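Local coordinates for protein possible translation initiation inhibitor (Rhodopseudomonas palustris, PDB 3LME) that is of unknown function but belongs to the YjgF-like family, whose members typically assemble as trimers, as this one does, at residues D72-V78 against I122-A128; I52-D57 against V93-W98; G33-T37 against D115-E121. The protein carries 1 engineered substitution. All coordinates share one frame. Residue numbers count along the deposited sequence, not the author numbering.

Contact 1: residues D72-V78 against I122-A128; sequences DAVRLTV and IDGTFYA
The Phe126 ring (chi1 m, chi2 74°) lies along Ala73, CE2 3.9 Å from Ala73 CB, and reaches back to Asp72, where Phe126 CD2 is 4.1 Å from Asp72 CB. Strands 73-78 and 122-127 run antiparallel, axes 4.5 Å apart at closest and 164° between directions. Arg75-Thr125 and Thr77-Asp123 are hydrogen-bonded pairs, with Thr77 N to Asp123 O 2.9 Å and Asp123 N to Thr77 O 3.0 Å; Ala73-Phe126, Leu76-Gly124 and Val78-Ile122 are non-hydrogen-bonded. Val74 and Arg75 both face Thr125, a classic beta bulge that shifts the register by one: Val74, with psi -19°, donates from N to Thr125 O at 2.8 Å, Arg75 N adds a weak bond to Thr125 O at 3.3 Å, and Thr125 N donates a regular hydrogen bond to Arg75 O at 3.1 Å. Beyond it Tyr127 N meets Asp72 O at 2.8 Å. Ala73, Leu76, Val78, Ile122 and Phe126 share the face covered by helix 48-64; Ile122 CD1 sits 3.7 Å from Val78 CG2. On the other face Arg75 extends (chi1 and chi2 t) to Thr125 and Ile31 of the second subunit. The chemistry is thus two-sided: an apolar face for the helices, a polar one for the trimer interface.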
ATOM      1  N   ASP A  72      16.857  -5.615  -2.556  1.00 48.70           N
ATOM      2  CA  ASP A  72      16.310  -5.253  -1.261  1.00 47.45           C
ATOM      3  C   ASP A  72      14.813  -4.978  -1.293  1.00 46.82           C
ATOM      4  O   ASP A  72      14.286  -4.530  -0.277  1.00 47.65           O
ATOM      5  CB  ASP A  72      17.032  -4.007  -0.714  1.00 47.25           C
ATOM      6  CG  ASP A  72      18.541  -4.220  -0.562  1.00 48.01           C
ATOM      7  OD1 ASP A  72      18.941  -5.387  -0.460  1.00 47.38           O
ATOM      8  OD2 ASP A  72      19.329  -3.239  -0.545  1.00 48.33           O
ATOM      9  N   ALA A  73      14.120  -5.213  -2.416  1.00 45.55           N
ATOM     10  CA  ALA A  73      12.686  -4.860  -2.499  1.00 44.78           C
ATOM     11  C   ALA A  73      11.820  -5.811  -1.692  1.00 44.55           C
ATOM     12  O   ALA A  73      11.867  -6.997  -1.920  1.00 45.31           O
ATOM     13  CB  ALA A  73      12.219  -4.837  -3.906  1.00 44.35           C
ATOM     14  N   VAL A  74      11.047  -5.313  -0.731  1.00 44.59           N
ATOM     15  CA  VAL A  74      10.112  -6.190  -0.003  1.00 44.41           C
ATOM     16  C   VAL A  74       8.682  -6.052  -0.481  1.00 44.50           C
ATOM     17  O   VAL A  74       7.884  -6.934  -0.219  1.00 44.76           O
ATOM     18  CB  VAL A  74      10.156  -6.039   1.522  1.00 44.00           C
ATOM     19  CG1 VAL A  74      11.540  -6.392   2.053  1.00 45.40           C
ATOM     20  CG2 VAL A  74       9.799  -4.647   1.925  1.00 43.64           C
ATOM     21  N   ARG A  75       8.345  -4.967  -1.176  1.00 44.22           N
ATOM     22  CA  ARG A  75       7.019  -4.885  -1.788  1.00 44.92           C
ATOM     23  C   ARG A  75       6.964  -3.918  -2.941  1.00 44.99           C
ATOM     24  O   ARG A  75       7.466  -2.800  -2.835  1.00 45.22           O
ATOM     25  CB  ARG A  75       5.929  -4.487  -0.775  1.00 44.91           C
ATOM     26  CG  ARG A  75       4.522  -4.579  -1.341  1.00 44.68           C
ATOM     27  CD  ARG A  75       3.499  -3.845  -0.449  1.00 47.30           C
ATOM     28  NE  ARG A  75       3.328  -4.519   0.832  1.00 45.99           N
ATOM     29  CZ  ARG A  75       2.784  -5.724   0.976  1.00 45.62           C
ATOM     30  NH1 ARG A  75       2.699  -6.276   2.183  1.00 46.03           N
ATOM     31  NH2 ARG A  75       2.341  -6.381  -0.083  1.00 44.71           N
ATOM     32  N   LEU A  76       6.315  -4.345  -4.019  1.00 44.70           N
ATOM     33  CA  LEU A  76       6.063  -3.486  -5.154  1.00 44.74           C
ATOM     34  C   LEU A  76       4.565  -3.432  -5.391  1.00 45.09           C
ATOM     35  O   LEU A  76       3.929  -4.475  -5.529  1.00 45.99           O
ATOM     36  CB  LEU A  76       6.767  -4.041  -6.389  1.00 44.72           C
ATOM     37  CG  LEU A  76       8.299  -4.143  -6.361  1.00 43.99           C
ATOM     38  CD1 LEU A  76       8.791  -4.670  -7.676  1.00 42.11           C
ATOM     39  CD2 LEU A  76       8.912  -2.789  -6.105  1.00 42.77           C
ATOM     40  N   THR A  77       3.981  -2.236  -5.414  1.00 44.87           N
ATOM     41  CA  THR A  77       2.571  -2.120  -5.775  1.00 44.45           C
ATOM     42  C   THR A  77       2.483  -1.356  -7.089  1.00 44.30           C
ATOM     43  O   THR A  77       2.737  -0.162  -7.149  1.00 43.73           O
ATOM     44  CB  THR A  77       1.719  -1.477  -4.634  1.00 44.84           C
ATOM     45  OG1 THR A  77       2.136  -2.007  -3.358  1.00 45.43           O
ATOM     46  CG2 THR A  77       0.225  -1.769  -4.830  1.00 43.50           C
ATOM     47  N   VAL A  78       2.192  -2.071  -8.162  1.00 44.46           N
ATOM     48  CA  VAL A  78       2.081  -1.436  -9.462  1.00 44.60           C
ATOM     49  C   VAL A  78       0.620  -1.134  -9.756  1.00 45.45           C
ATOM     50  O   VAL A  78      -0.230  -2.038  -9.769  1.00 45.72           O
ATOM     51  CB  VAL A  78       2.666  -2.307 -10.572  1.00 44.43           C
ATOM     52  CG1 VAL A  78       2.978  -1.467 -11.812  1.00 43.72           C
ATOM     53  CG2 VAL A  78       3.914  -2.968 -10.093  1.00 43.51           C
ATOM     54  N   ILE A 122       4.214   3.257  -9.580  1.00 49.16           N
ATOM     55  CA  ILE A 122       4.676   2.160  -8.736  1.00 49.42           C
ATOM     56  C   ILE A 122       5.069   2.627  -7.358  1.00 48.68           C
ATOM     57  O   ILE A 122       5.576   3.709  -7.223  1.00 48.69           O
ATOM     58  CB  ILE A 122       5.819   1.314  -9.411  1.00 49.88           C
ATOM     59  CG1 ILE A 122       6.195   0.091  -8.559  1.00 49.64           C
ATOM     60  CG2 ILE A 122       7.087   2.142  -9.652  1.00 51.73           C
ATOM     61  CD1 ILE A 122       6.919  -0.996  -9.319  1.00 47.50           C
ATOM     62  N   ASP A 123       4.801   1.800  -6.350  1.00 48.87           N
ATOM     63  CA  ASP A 123       5.222   2.019  -4.958  1.00 49.33           C
ATOM     64  C   ASP A 123       6.203   0.953  -4.509  1.00 48.30           C
ATOM     65  O   ASP A 123       5.884  -0.232  -4.550  1.00 48.85           O
ATOM     66  CB  ASP A 123       4.039   1.935  -4.017  1.00 50.15           C
ATOM     67  CG  ASP A 123       3.171   3.144  -4.079  1.00 54.45           C
ATOM     68  OD1 ASP A 123       3.561   4.108  -4.787  1.00 57.77           O
ATOM     69  OD2 ASP A 123       2.100   3.123  -3.415  1.00 58.22           O
ATOM     70  N   GLY A 124       7.379   1.371  -4.058  1.00 46.93           N
ATOM     71  CA  GLY A 124       8.425   0.441  -3.720  1.00 45.10           C
ATOM     72  C   GLY A 124       8.816   0.651  -2.297  1.00 44.36           C
ATOM     73  O   GLY A 124       8.924   1.791  -1.856  1.00 44.66           O
ATOM     74  N   THR A 125       9.014  -0.460  -1.589  1.00 43.59           N
ATOM     75  CA  THR A 125       9.479  -0.499  -0.195  1.00 42.42           C
ATOM     76  C   THR A 125      10.659  -1.470  -0.093  1.00 42.08           C
ATOM     77  O   THR A 125      10.595  -2.589  -0.584  1.00 40.79           O
ATOM     78  CB  THR A 125       8.336  -0.936   0.726  1.00 42.16           C
ATOM     79  OG1 THR A 125       7.204  -0.118   0.446  1.00 42.56           O
ATOM     80  CG2 THR A 125       8.710  -0.802   2.196  1.00 40.69           C
ATOM     81  N   PHE A 126      11.747  -1.013   0.512  1.00 42.64           N
ATOM     82  CA  PHE A 126      12.993  -1.772   0.512  1.00 43.38           C
ATOM     83  C   PHE A 126      13.499  -1.988   1.942  1.00 45.06           C
ATOM     84  O   PHE A 126      13.258  -1.164   2.842  1.00 44.97           O
ATOM     85  CB  PHE A 126      14.060  -1.049  -0.305  1.00 42.60           C
ATOM     86  CG  PHE A 126      13.708  -0.854  -1.767  1.00 41.36           C
ATOM     87  CD1 PHE A 126      12.760   0.095  -2.164  1.00 40.82           C
ATOM     88  CD2 PHE A 126      14.360  -1.571  -2.745  1.00 38.91           C
ATOM     89  CE1 PHE A 126      12.454   0.275  -3.502  1.00 40.27           C
ATOM     90  CE2 PHE A 126      14.063  -1.394  -4.084  1.00 39.69           C
ATOM     91  CZ  PHE A 126      13.107  -0.477  -4.472  1.00 40.00           C
ATOM     92  N   TYR A 127      14.198  -3.105   2.143  1.00 46.93           N
ATOM     93  CA  TYR A 127      14.844  -3.424   3.408  1.00 48.73           C
ATOM     94  C   TYR A 127      16.302  -3.444   3.131  1.00 50.53           C
ATOM     95  O   TYR A 127      16.753  -4.336   2.408  1.00 51.26           O
ATOM     96  CB  TYR A 127      14.466  -4.821   3.837  1.00 48.29           C
ATOM     97  CG  TYR A 127      15.077  -5.281   5.130  1.00 48.51           C
ATOM     98  CD1 TYR A 127      14.902  -4.551   6.308  1.00 50.00           C
ATOM     99  CD2 TYR A 127      15.777  -6.481   5.196  1.00 48.44           C
ATOM    100  CE1 TYR A 127      15.434  -4.988   7.523  1.00 50.24           C
ATOM    101  CE2 TYR A 127      16.307  -6.938   6.389  1.00 50.04           C
ATOM    102  CZ  TYR A 127      16.139  -6.181   7.559  1.00 51.02           C
ATOM    103  OH  TYR A 127      16.676  -6.627   8.750  1.00 48.20           O
ATOM    104  N   ALA A 128      17.042  -2.497   3.706  1.00 52.29           N
ATOM    105  CA  ALA A 128      18.458  -2.381   3.426  1.00 54.40           C
ATOM    106  C   ALA A 128      19.269  -2.060   4.680  1.00 56.38           C
ATOM    107  O   ALA A 128      19.743  -0.929   4.824  1.00 56.87           O
ATOM    108  CB  ALA A 128      18.662  -1.308   2.391  1.00 54.41           C
TER

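Contact 2: residues I52-D57 against V93-W98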
ATOM      1  N   ILE A  52       7.446   2.102 -18.815  1.00 44.87           N
ATOM      2  CA  ILE A  52       7.499   1.257 -17.663  1.00 44.24           C
ATOM      3  C   ILE A  52       8.925   1.010 -17.181  1.00 44.80           C
ATOM      4  O   ILE A  52       9.177   1.090 -15.954  1.00 45.48           O
ATOM      5  CB  ILE A  52       6.759  -0.040 -17.928  1.00 44.22           C
ATOM      6  CG1 ILE A  52       5.259   0.211 -17.779  1.00 43.05           C
ATOM      7  CG2 ILE A  52       7.207  -1.121 -16.946  1.00 43.54           C
ATOM      8  CD1 ILE A  52       4.417  -0.769 -18.497  1.00 43.40           C
ATOM      9  N   ARG A  53       9.856   0.718 -18.106  1.00 44.24           N
ATOM     10  CA  ARG A  53      11.286   0.585 -17.732  1.00 43.79           C
ATOM     11  C   ARG A  53      11.742   1.853 -16.983  1.00 43.01           C
ATOM     12  O   ARG A  53      12.379   1.773 -15.923  1.00 42.64           O
ATOM     13  CB  ARG A  53      12.184   0.267 -18.945  1.00 44.03           C
ATOM     14  CG  ARG A  53      13.706   0.197 -18.665  1.00 45.94           C
ATOM     15  CD  ARG A  53      14.039  -0.732 -17.463  1.00 49.53           C
ATOM     16  NE  ARG A  53      15.471  -0.889 -17.097  1.00 49.61           N
ATOM     17  CZ  ARG A  53      16.295  -1.812 -17.606  1.00 48.19           C
ATOM     18  NH1 ARG A  53      15.855  -2.639 -18.538  1.00 46.33           N
ATOM     19  NH2 ARG A  53      17.559  -1.904 -17.191  1.00 47.51           N
ATOM     20  N   ARG A  54      11.338   3.006 -17.498  1.00 41.92           N
ATOM     21  CA  ARG A  54      11.725   4.263 -16.903  1.00 41.89           C
ATOM     22  C   ARG A  54      11.100   4.498 -15.537  1.00 41.41           C
ATOM     23  O   ARG A  54      11.710   5.136 -14.674  1.00 41.77           O
ATOM     24  CB  ARG A  54      11.386   5.417 -17.836  1.00 42.39           C
ATOM     25  CG  ARG A  54      11.973   6.763 -17.428  1.00 44.41           C
ATOM     26  CD  ARG A  54      13.453   6.672 -17.509  1.00 50.01           C
ATOM     27  NE  ARG A  54      14.018   7.994 -17.716  1.00 54.83           N
ATOM     28  CZ  ARG A  54      14.427   8.472 -18.886  1.00 54.76           C
ATOM     29  NH1 ARG A  54      14.331   7.743 -19.989  1.00 52.37           N
ATOM     30  NH2 ARG A  54      14.926   9.704 -18.939  1.00 58.37           N
ATOM     31  N   MET A  55       9.876   4.012 -15.346  1.00 41.11           N
ATOM     32  CA  MET A  55       9.224   4.041 -14.037  1.00 40.09           C
ATOM     33  C   MET A  55      10.051   3.218 -13.047  1.00 40.55           C
ATOM     34  O   MET A  55      10.374   3.694 -11.949  1.00 40.02           O
ATOM     35  CB  MET A  55       7.805   3.507 -14.148  1.00 39.56           C
ATOM     36  CG  MET A  55       7.034   3.352 -12.830  1.00 37.05           C
ATOM     37  SD  MET A  55       5.406   2.644 -13.157  1.00 31.06           S
ATOM     38  CE  MET A  55       5.864   0.934 -13.529  1.00 29.07           C
ATOM     39  N   PHE A  56      10.444   2.008 -13.457  1.00 41.17           N
ATOM     40  CA  PHE A  56      11.303   1.186 -12.603  1.00 41.80           C
ATOM     41  C   PHE A  56      12.674   1.816 -12.303  1.00 42.82           C
ATOM     42  O   PHE A  56      13.102   1.846 -11.135  1.00 43.19           O
ATOM     43  CB  PHE A  56      11.462  -0.193 -13.185  1.00 41.32           C
ATOM     44  CG  PHE A  56      10.335  -1.104 -12.872  1.00 40.56           C
ATOM     45  CD1 PHE A  56      10.274  -1.746 -11.661  1.00 40.40           C
ATOM     46  CD2 PHE A  56       9.330  -1.326 -13.798  1.00 42.23           C
ATOM     47  CE1 PHE A  56       9.233  -2.612 -11.377  1.00 42.48           C
ATOM     48  CE2 PHE A  56       8.250  -2.197 -13.518  1.00 42.38           C
ATOM     49  CZ  PHE A  56       8.203  -2.830 -12.320  1.00 42.03           C
ATOM     50  N   ASP A  57      13.342   2.338 -13.341  1.00 43.21           N
ATOM     51  CA  ASP A  57      14.615   3.019 -13.162  1.00 43.73           C
ATOM     52  C   ASP A  57      14.472   4.233 -12.211  1.00 43.96           C
ATOM     53  O   ASP A  57      15.300   4.413 -11.302  1.00 44.87           O
ATOM     54  CB  ASP A  57      15.198   3.462 -14.503  1.00 44.17           C
ATOM     55  CG  ASP A  57      15.657   2.288 -15.407  1.00 47.26           C
ATOM     56  OD1 ASP A  57      15.836   1.123 -14.956  1.00 49.35           O
ATOM     57  OD2 ASP A  57      15.871   2.559 -16.610  1.00 49.82           O
ATOM     58  N   VAL A  93       9.558  -6.160 -18.364  1.00 45.47           N
ATOM     59  CA  VAL A  93      10.536  -5.243 -17.802  1.00 45.24           C
ATOM     60  C   VAL A  93      11.207  -5.805 -16.556  1.00 45.59           C
ATOM     61  O   VAL A  93      12.414  -5.601 -16.343  1.00 45.35           O
ATOM     62  CB  VAL A  93       9.943  -3.874 -17.542  1.00 45.15           C
ATOM     63  CG1 VAL A  93      10.903  -3.047 -16.712  1.00 45.55           C
ATOM     64  CG2 VAL A  93       9.634  -3.169 -18.904  1.00 44.80           C
ATOM     65  N   GLN A  94      10.429  -6.522 -15.742  1.00 45.56           N
ATOM     66  CA  GLN A  94      10.986  -7.151 -14.565  1.00 45.36           C
ATOM     67  C   GLN A  94      11.936  -8.302 -14.937  1.00 45.65           C
ATOM     68  O   GLN A  94      12.950  -8.478 -14.283  1.00 45.43           O
ATOM     69  CB  GLN A  94       9.899  -7.587 -13.592  1.00 45.31           C
ATOM     70  CG  GLN A  94       9.359  -6.483 -12.724  1.00 44.76           C
ATOM     71  CD  GLN A  94       8.548  -7.016 -11.562  1.00 45.54           C
ATOM     72  OE1 GLN A  94       7.388  -7.407 -11.713  1.00 47.39           O
ATOM     73  NE2 GLN A  94       9.153  -7.035 -10.387  1.00 45.61           N
ATOM     74  N   LYS A  95      11.642  -9.069 -15.989  1.00 46.22           N
ATOM     75  CA  LYS A  95      12.628 -10.058 -16.467  1.00 47.07           C
ATOM     76  C   LYS A  95      13.942  -9.375 -16.851  1.00 47.07           C
ATOM     77  O   LYS A  95      15.027  -9.917 -16.636  1.00 46.65           O
ATOM     78  CB  LYS A  95      12.110 -10.880 -17.647  1.00 47.21           C
ATOM     79  CG  LYS A  95      11.443 -12.192 -17.226  1.00 49.75           C
ATOM     80  CD  LYS A  95      10.837 -12.907 -18.419  1.00 53.97           C
ATOM     81  CE  LYS A  95       9.621 -13.746 -17.996  1.00 57.47           C
ATOM     82  NZ  LYS A  95       9.960 -15.184 -17.626  1.00 60.55           N
ATOM     83  N   ASP A  96      13.840  -8.170 -17.402  1.00 47.13           N
ATOM     84  CA  ASP A  96      15.019  -7.456 -17.838  1.00 47.56           C
ATOM     85  C   ASP A  96      15.889  -7.039 -16.654  1.00 47.22           C
ATOM     86  O   ASP A  96      17.118  -7.002 -16.752  1.00 47.02           O
ATOM     87  CB  ASP A  96      14.624  -6.204 -18.613  1.00 48.06           C
ATOM     88  CG  ASP A  96      14.241  -6.477 -20.069  1.00 50.72           C
ATOM     89  OD1 ASP A  96      14.487  -7.608 -20.614  1.00 51.19           O
ATOM     90  OD2 ASP A  96      13.685  -5.502 -20.659  1.00 52.01           O
ATOM     91  N   ILE A  97      15.237  -6.708 -15.546  1.00 46.59           N
ATOM     92  CA  ILE A  97      15.920  -6.104 -14.424  1.00 45.84           C
ATOM     93  C   ILE A  97      16.391  -7.182 -13.467  1.00 45.96           C
ATOM     94  O   ILE A  97      17.546  -7.185 -13.055  1.00 46.69           O
ATOM     95  CB  ILE A  97      15.033  -5.017 -13.734  1.00 45.62           C
ATOM     96  CG1 ILE A  97      14.856  -3.829 -14.691  1.00 45.49           C
ATOM     97  CG2 ILE A  97      15.621  -4.575 -12.397  1.00 43.65           C
ATOM     98  CD1 ILE A  97      14.075  -2.677 -14.132  1.00 44.68           C
ATOM     99  N   TRP A  98      15.504  -8.114 -13.157  1.00 45.52           N
ATOM    100  CA  TRP A  98      15.743  -9.107 -12.127  1.00 45.50           C
ATOM    101  C   TRP A  98      16.301 -10.422 -12.691  1.00 46.01           C
ATOM    102  O   TRP A  98      16.644 -11.329 -11.943  1.00 46.41           O
ATOM    103  CB  TRP A  98      14.450  -9.339 -11.306  1.00 45.03           C
ATOM    104  CG  TRP A  98      14.314  -8.380 -10.140  1.00 43.32           C
ATOM    105  CD1 TRP A  98      14.817  -8.558  -8.889  1.00 42.64           C
ATOM    106  CD2 TRP A  98      13.643  -7.103 -10.127  1.00 40.86           C
ATOM    107  NE1 TRP A  98      14.510  -7.478  -8.097  1.00 43.01           N
ATOM    108  CE2 TRP A  98      13.798  -6.567  -8.832  1.00 42.29           C
ATOM    109  CE3 TRP A  98      12.921  -6.370 -11.078  1.00 38.89           C
ATOM    110  CZ2 TRP A  98      13.254  -5.316  -8.458  1.00 42.45           C
ATOM    111  CZ3 TRP A  98      12.393  -5.126 -10.714  1.00 40.47           C
ATOM    112  CH2 TRP A  98      12.569  -4.608  -9.417  1.00 40.92           C
TER
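Ile52 opens the helix-helix contact, its CG2 3.7 Å from Val93 CG2. One residue on, Arg53 makes the nearest backbone approach, CA to CA 5.9 Å from Val93, and its side chain folds along the partner helix: Ile97 CD1 lies over one face of the guanidinium, 3.7 Å from Arg53 NE. Asp96, whose OD2 is 4.2 Å from Arg53 NH1, pairs instead with Lys92. Phe56 is the knob, seated in a hole made by Val93, Gln94, Ile97 and Trp98: CD2 is 3.7 Å from Val93 CG1, CB 3.7 Å from Ile97 CD1, CZ 3.9 Å from Gln94 CG, and CE1 4.1 Å from CZ3 at the edge of the Trp98 ring. Asp57 then holds Arg53 within their own helix, a salt bridge of 3.0 Å from Arg53 NE to Asp57 OD1. The segment axes cross at -43°, 10.4 Å apart at closest, so the two sheet-covering helices of this alpha+beta fold meet obliquely. What joins them is an apolar seam, bordered by charges that find their salt-bridge partners within their own helices.

Contact 3: residues G33-T37 against D115-E121. Engineered in segment 33-37: His35 (natural residue Arg).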
ATOM      1  N   GLY A  33       5.466   7.318  -4.854  1.00 43.90           N
ATOM      2  CA  GLY A  33       4.994   6.872  -6.151  1.00 43.94           C
ATOM      3  C   GLY A  33       5.875   7.425  -7.246  1.00 44.41           C
ATOM      4  O   GLY A  33       6.145   8.630  -7.277  1.00 44.84           O
ATOM      5  N   MET A  34       6.332   6.531  -8.121  1.00 44.30           N
ATOM      6  CA  MET A  34       7.177   6.860  -9.251  1.00 44.35           C
ATOM      7  C   MET A  34       6.474   6.572 -10.562  1.00 45.67           C
ATOM      8  O   MET A  34       5.726   5.603 -10.676  1.00 46.25           O
ATOM      9  CB  MET A  34       8.443   6.021  -9.193  1.00 43.68           C
ATOM     10  CG  MET A  34       9.467   6.530  -8.165  1.00 42.24           C
ATOM     11  SD  MET A  34       9.994   8.222  -8.426  1.00 34.05           S
ATOM     12  CE  MET A  34      10.681   8.464  -6.828  1.00 38.53           C
ATOM     13  N   HIS A  35       6.682   7.413 -11.563  1.00 47.12           N
ATOM     14  CA  HIS A  35       6.244   7.019 -12.890  1.00 48.80           C
ATOM     15  C   HIS A  35       7.270   7.312 -13.953  1.00 48.45           C
ATOM     16  O   HIS A  35       8.351   7.818 -13.643  1.00 49.05           O
ATOM     17  CB  HIS A  35       4.820   7.488 -13.236  1.00 49.92           C
ATOM     18  CG  HIS A  35       4.569   8.926 -12.968  1.00 55.66           C
ATOM     19  ND1 HIS A  35       4.567   9.877 -13.969  1.00 61.81           N
ATOM     20  CD2 HIS A  35       4.307   9.587 -11.815  1.00 62.00           C
ATOM     21  CE1 HIS A  35       4.332  11.069 -13.444  1.00 65.12           C
ATOM     22  NE2 HIS A  35       4.180  10.923 -12.136  1.00 67.32           N
ATOM     23  N   GLY A  36       6.951   6.959 -15.195  1.00 48.33           N
ATOM     24  CA  GLY A  36       7.919   6.929 -16.297  1.00 47.73           C
ATOM     25  C   GLY A  36       8.249   8.282 -16.890  1.00 47.77           C
ATOM     26  O   GLY A  36       8.271   8.440 -18.114  1.00 47.54           O
ATOM     27  N   THR A  37       8.519   9.262 -16.029  1.00 47.73           N
ATOM     28  CA  THR A  37       8.957  10.578 -16.481  1.00 47.91           C
ATOM     29  C   THR A  37      10.472  10.639 -16.573  1.00 48.07           C
ATOM     30  O   THR A  37      11.165   9.888 -15.884  1.00 48.13           O
ATOM     31  CB  THR A  37       8.571  11.660 -15.499  1.00 47.92           C
ATOM     32  OG1 THR A  37       9.090  11.307 -14.215  1.00 47.02           O
ATOM     33  CG2 THR A  37       7.079  11.817 -15.441  1.00 48.53           C
ATOM     34  N   ASP A 115      -1.273   9.923 -11.602  1.00 66.27           N
ATOM     35  CA  ASP A 115      -0.401  11.105 -11.774  1.00 67.75           C
ATOM     36  C   ASP A 115      -0.367  11.441 -13.309  1.00 67.72           C
ATOM     37  O   ASP A 115       0.039  10.596 -14.125  1.00 67.99           O
ATOM     38  CB  ASP A 115       1.047  10.833 -11.241  1.00 67.86           C
ATOM     39  CG  ASP A 115       1.240  11.074  -9.678  1.00 69.62           C
ATOM     40  OD1 ASP A 115       0.273  11.275  -8.879  1.00 71.14           O
ATOM     41  OD2 ASP A 115       2.420  11.031  -9.238  1.00 68.43           O
ATOM     42  N   GLN A 116      -0.859  12.615 -13.715  1.00 67.52           N
ATOM     43  CA  GLN A 116      -0.566  13.140 -15.087  1.00 67.58           C
ATOM     44  C   GLN A 116      -1.243  12.456 -16.320  1.00 66.61           C
ATOM     45  O   GLN A 116      -1.051  12.890 -17.472  1.00 66.45           O
ATOM     46  CB  GLN A 116       0.966  13.177 -15.279  1.00 68.12           C
ATOM     47  CG  GLN A 116       1.543  14.189 -16.273  1.00 70.50           C
ATOM     48  CD  GLN A 116       2.893  14.766 -15.788  1.00 72.44           C
ATOM     49  OE1 GLN A 116       2.917  15.588 -14.854  1.00 73.96           O
ATOM     50  NE2 GLN A 116       4.008  14.344 -16.419  1.00 68.89           N
ATOM     51  N   GLY A 117      -2.037  11.410 -16.086  1.00 65.40           N
ATOM     52  CA  GLY A 117      -2.670  10.667 -17.186  1.00 63.50           C
ATOM     53  C   GLY A 117      -1.760   9.553 -17.681  1.00 62.30           C
ATOM     54  O   GLY A 117      -1.997   8.971 -18.748  1.00 61.80           O
ATOM     55  N   ASP A 118      -0.718   9.267 -16.883  1.00 60.91           N
ATOM     56  CA  ASP A 118       0.249   8.197 -17.140  1.00 59.51           C
ATOM     57  C   ASP A 118      -0.420   6.814 -17.155  1.00 57.80           C
ATOM     58  O   ASP A 118      -1.550   6.649 -16.677  1.00 57.64           O
ATOM     59  CB  ASP A 118       1.376   8.242 -16.093  1.00 60.08           C
ATOM     60  CG  ASP A 118       2.734   7.757 -16.650  1.00 63.13           C
ATOM     61  OD1 ASP A 118       2.815   6.662 -17.267  1.00 64.58           O
ATOM     62  OD2 ASP A 118       3.736   8.491 -16.470  1.00 67.05           O
ATOM     63  N   ILE A 119       0.279   5.831 -17.712  1.00 55.59           N
ATOM     64  CA  ILE A 119      -0.225   4.465 -17.767  1.00 53.70           C
ATOM     65  C   ILE A 119       0.147   3.562 -16.583  1.00 52.34           C
ATOM     66  O   ILE A 119      -0.387   2.478 -16.453  1.00 52.61           O
ATOM     67  CB  ILE A 119       0.191   3.768 -19.066  1.00 53.65           C
ATOM     68  CG1 ILE A 119       1.680   3.391 -19.042  1.00 53.79           C
ATOM     69  CG2 ILE A 119      -0.174   4.631 -20.245  1.00 53.87           C
ATOM     70  CD1 ILE A 119       2.121   2.633 -20.268  1.00 53.88           C
ATOM     71  N   ALA A 120       1.050   3.997 -15.725  1.00 50.62           N
ATOM     72  CA  ALA A 120       1.550   3.146 -14.660  1.00 49.76           C
ATOM     73  C   ALA A 120       2.266   3.970 -13.613  1.00 49.63           C
ATOM     74  O   ALA A 120       3.017   4.891 -13.941  1.00 49.89           O
ATOM     75  CB  ALA A 120       2.476   2.070 -15.207  1.00 49.08           C
ATOM     76  N   GLU A 121       2.029   3.635 -12.354  1.00 49.17           N
ATOM     77  CA  GLU A 121       2.737   4.254 -11.258  1.00 49.63           C
ATOM     78  C   GLU A 121       3.089   3.131 -10.286  1.00 49.53           C
ATOM     79  O   GLU A 121       2.355   2.145 -10.205  1.00 49.50           O
ATOM     80  CB  GLU A 121       1.835   5.286 -10.610  1.00 49.53           C
ATOM     81  CG  GLU A 121       2.490   6.136  -9.550  1.00 51.74           C
ATOM     82  CD  GLU A 121       1.670   7.370  -9.234  1.00 54.82           C
ATOM     83  OE1 GLU A 121       1.952   8.027  -8.216  1.00 57.34           O
ATOM     84  OE2 GLU A 121       0.738   7.695 -10.008  1.00 55.21           O
TER
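A small polar cluster forms where the end of strand 28-35 meets the loop leading into strand 120-127, with a sulfate ion, probably from the crystallisation liquor, about 5 Å from the side chain of Asp115. At its centre is His35, an engineered residue replacing the natural arginine. Its ND1 donates to Asp118 OD2 at 3.0 Å, a His-carboxylate hydrogen bond in which the oxygen lies at the ring edge, near its plane. Asp115 O sits over one face of the imidazole, and Asp115 CB comes within 3.3 Å of His35 NE2. Asp115 N makes a weak bond to Glu121 OE2 at 3.4 Å. Along the backbone Glu121 CA gives a CA-H...O contact to Met34 O at 3.3 Å, and Gly36 then centres an inverse gamma turn. Asp118 also forms a salt bridge with Arg51, and Asp115 one with Arg87 of the third subunit. Met34 packs against helix 48-64, on Met59 and Ala62, while Glu121 continues the sheet by backbone bonding to Phe79 of strand 73-80.

How the contacts relate
Following the chain from the N terminus, the first segment involved is 33-37, at the end of strand 28-35, and contact 3 closes the longest loop, bringing it to 115-121 across 77 intervening residues. Contact 2 is nested inside it, pairing helix 48-64 with helix 83-98. Contact 1 crosses both: strand 73-80 lies between the two helices in sequence, yet its partner, strand 120-127, comes after them. That last strand serves contacts 1 and 3 in succession, lying between strands 28-35 and 73-80 in the sheet, and Ile122 N lies 3.0 Å from Met34 O where they adjoin. Met55 and Phe56 pack on Ile122, tying the helix layer of contact 2 to the sheet.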